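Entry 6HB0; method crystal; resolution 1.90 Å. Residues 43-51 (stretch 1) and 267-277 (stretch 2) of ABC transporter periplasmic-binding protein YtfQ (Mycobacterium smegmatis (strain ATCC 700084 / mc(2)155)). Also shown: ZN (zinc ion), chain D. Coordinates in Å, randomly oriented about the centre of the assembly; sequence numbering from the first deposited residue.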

# COMPACT_ATOMS: atom_id res chain seq x y z
N SER A 43 14.34 -13.05 -0.18
CA SER A 43 15.65 -12.37 -0.18
C SER A 43 16.03 -11.76 1.19
O SER A 43 17.17 -11.85 1.64
N ALA A 44 15.06 -11.19 1.89
CA ALA A 44 15.34 -10.59 3.20
C ALA A 44 15.71 -11.66 4.21
O ALA A 44 16.55 -11.41 5.07
N ALA A 45 15.10 -12.85 4.12
CA ALA A 45 15.50 -13.92 5.02
C ALA A 45 16.93 -14.43 4.72
O ALA A 45 17.68 -14.69 5.64
N GLU A 46 17.29 -14.55 3.46
CA GLU A 46 18.66 -14.90 3.06
C GLU A 46 19.64 -13.86 3.61
O GLU A 46 20.63 -14.20 4.26
N GLU A 47 19.34 -12.59 3.42
CA GLU A 47 20.19 -11.53 3.98
C GLU A 47 20.31 -11.56 5.49
O GLU A 47 21.39 -11.25 6.04
N ALA A 48 19.23 -11.86 6.20
CA ALA A 48 19.31 -11.86 7.64
C ALA A 48 19.78 -13.17 8.25
O ALA A 48 19.85 -13.27 9.46
N GLY A 49 20.02 -14.20 7.45
CA GLY A 49 20.39 -15.48 8.00
C GLY A 49 19.24 -16.24 8.64
O GLY A 49 19.47 -17.08 9.51
N VAL A 50 18.02 -15.99 8.19
CA VAL A 50 16.84 -16.65 8.72
C VAL A 50 16.48 -17.83 7.83
O VAL A 50 16.49 -17.73 6.61
N ASN A 51 16.17 -18.96 8.44
CA ASN A 51 15.74 -20.12 7.71
C ASN A 51 14.22 -20.01 7.51
O ASN A 51 13.44 -20.20 8.44
N LEU A 267 8.56 -4.42 3.75
CA LEU A 267 9.69 -4.54 2.79
C LEU A 267 10.46 -5.87 2.92
O LEU A 267 10.98 -6.42 1.93
N GLY A 268 10.57 -6.36 4.15
CA GLY A 268 11.18 -7.68 4.39
C GLY A 268 12.12 -7.64 5.55
O GLY A 268 12.00 -8.42 6.44
N PRO A 269 13.06 -6.69 5.54
CA PRO A 269 14.06 -6.68 6.60
C PRO A 269 13.51 -6.39 7.95
O PRO A 269 13.98 -6.94 8.96
N GLU A 270 12.47 -5.58 8.00
CA GLU A 270 11.87 -5.28 9.31
C GLU A 270 11.17 -6.54 9.87
O GLU A 270 11.20 -6.78 11.08
N LEU A 271 10.55 -7.34 9.02
CA LEU A 271 9.98 -8.63 9.46
C LEU A 271 11.07 -9.53 10.04
O LEU A 271 10.90 -10.11 11.11
N MET A 272 12.20 -9.62 9.36
CA MET A 272 13.30 -10.50 9.84
C MET A 272 13.83 -9.97 11.18
O MET A 272 14.07 -10.72 12.09
N ASP A 273 14.00 -8.67 11.27
CA ASP A 273 14.43 -8.05 12.51
C ASP A 273 13.44 -8.26 13.67
O ASP A 273 13.83 -8.61 14.79
N LEU A 274 12.15 -8.07 13.41
CA LEU A 274 11.13 -8.37 14.38
C LEU A 274 11.07 -9.85 14.75
O LEU A 274 10.84 -10.18 15.91
N ALA A 275 11.26 -10.73 13.79
CA ALA A 275 11.27 -12.15 14.09
C ALA A 275 12.37 -12.49 15.10
O ALA A 275 12.16 -13.19 16.09
N LYS A 276 13.55 -11.91 14.88
CA LYS A 276 14.65 -12.09 15.84
C LYS A 276 14.30 -11.55 17.23
O LYS A 276 14.56 -12.22 18.23
N LYS A 277 13.68 -10.38 17.29
CA LYS A 277 13.32 -9.79 18.56
C LYS A 277 12.31 -10.66 19.30
O LYS A 277 12.50 -10.95 20.49

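What fills the centre of the contact? Met-272 does, pointing toward the other helix with chi1 and chi2 both m and chi3 at 147°. Its side chain lies across three small residues: CG is 4.0 Å from Ala-44 CB, SD is 3.8 Å from Ala-45 CB, and CB is 3.7 Å from Ala-48 CB. Val-50, with chi1 t, adds to the same patch, its CB 4.1 Å from Met-272 SD. Because the facing helix offers alanines here, the long thioether can lie against it while the two axes, inclined at 51°, approach to 8.9 Å.

Why do the backbones come so near at Gly-268? This N-cap residue has no side chain, and Ala-44 CB sits 3.5 Å from Gly-268 C. A CB on Gly-268 would fall 2.8 Å from Ala-44 CB, a clash, and its backbone angles independently call for glycine. Next to it, Pro-269 CD touches Ala-44 CB at 4.1 Å, at the margin of the apolar patch.

How does the contact end on its polar side? Lys-276 reaches across with chi1 m and chi2 to chi4 all t, an extended chain that carries NZ to Ala-48 O for a 2.8 Å hydrogen bond, the only one between the stretches. Its aliphatic part also serves packing, with CE 4.1 Å from Val-50 CG2. Gly-49, with positive phi, follows in a Schellman motif.

Which polar groups stay outside? Glu-46 points away, chi1 m and chi2 t, and its OE2 binds the zinc ion at 1.9 Å; water 1 and two atoms from elsewhere in the structure also bind the ion. Glu-270, chi1 p and chi2 m, folds back on its own stretch, where OE1 accepts a 2.8 Å hydrogen bond from Gly-268 N and OE2 one of 2.9 Å from Leu-267 N.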

# COMPACT_ATOMS: atom_id res chain seq x y z
CB SER A 43 15.70 -11.29 -1.25
OG SER A 43 14.79 -10.27 -0.97
CB ALA A 44 14.14 -9.79 3.71
CB ALA A 45 14.53 -15.08 4.99
CB GLU A 46 18.77 -15.01 1.57
CG GLU A 46 18.08 -16.21 0.96
CD GLU A 46 17.90 -16.12 -0.53
OE1 GLU A 46 17.57 -17.14 -1.12
OE2 GLU A 46 18.07 -15.06 -1.16
CB GLU A 47 19.74 -10.14 3.55
CG GLU A 47 19.74 -9.78 2.06
CD GLU A 47 20.82 -10.44 1.20
OE1 GLU A 47 21.61 -9.83 0.46
OE2 GLU A 47 20.79 -11.69 1.19
CB ALA A 48 17.93 -11.52 8.24
CB VAL A 50 15.67 -15.67 8.83
CG1 VAL A 50 14.40 -16.42 9.18
CG2 VAL A 50 15.98 -14.60 9.88
CB ASN A 51 16.14 -21.37 8.50
CG ASN A 51 15.61 -22.62 7.87
OD1 ASN A 51 15.40 -22.66 6.66
ND2 ASN A 51 15.33 -23.64 8.70
CB LEU A 267 10.67 -3.39 3.01
CG LEU A 267 10.15 -2.00 2.67
CD1 LEU A 267 11.32 -1.03 2.71
CD2 LEU A 267 9.45 -1.98 1.32
CB PRO A 269 15.01 -5.55 6.17
CG PRO A 269 14.93 -5.63 4.71
CD PRO A 269 13.47 -5.83 4.43
CB GLU A 270 10.99 -4.02 9.26
CG GLU A 270 9.58 -4.16 8.71
CD GLU A 270 9.54 -4.32 7.17
OE1 GLU A 270 9.84 -5.47 6.73
OE2 GLU A 270 9.19 -3.35 6.39
CB LEU A 271 9.31 -9.32 8.26
CG LEU A 271 8.83 -10.74 8.47
CD1 LEU A 271 7.87 -10.78 9.65
CD2 LEU A 271 8.18 -11.27 7.20
CB MET A 272 14.42 -10.62 8.83
CG MET A 272 13.95 -11.16 7.50
SD MET A 272 13.05 -12.73 7.63
CE MET A 272 11.90 -12.53 6.28
CB ASP A 273 14.68 -6.57 12.29
CG ASP A 273 15.09 -5.89 13.56
OD1 ASP A 273 16.16 -6.28 14.11
OD2 ASP A 273 14.34 -5.02 14.04
CB LEU A 274 9.74 -7.95 13.88
CG LEU A 274 9.63 -6.45 13.83
CD1 LEU A 274 8.56 -6.03 12.83
CD2 LEU A 274 9.40 -5.86 15.20
CB ALA A 275 11.43 -12.95 12.83
CB LYS A 276 15.91 -11.44 15.31
CG LYS A 276 16.48 -12.21 14.16
CD LYS A 276 17.68 -11.48 13.56
CE LYS A 276 18.22 -12.32 12.40
NZ LYS A 276 19.20 -11.54 11.60
CB LYS A 277 12.77 -8.39 18.39
CG LYS A 277 13.84 -7.41 17.98
CD LYS A 277 13.26 -6.02 17.84
CE LYS A 277 14.37 -5.02 17.55
NZ LYS A 277 13.67 -3.75 17.26
ZN ZN D . 17.79 -14.48 -2.90
O HOH W 1 15.93 -13.89 -3.99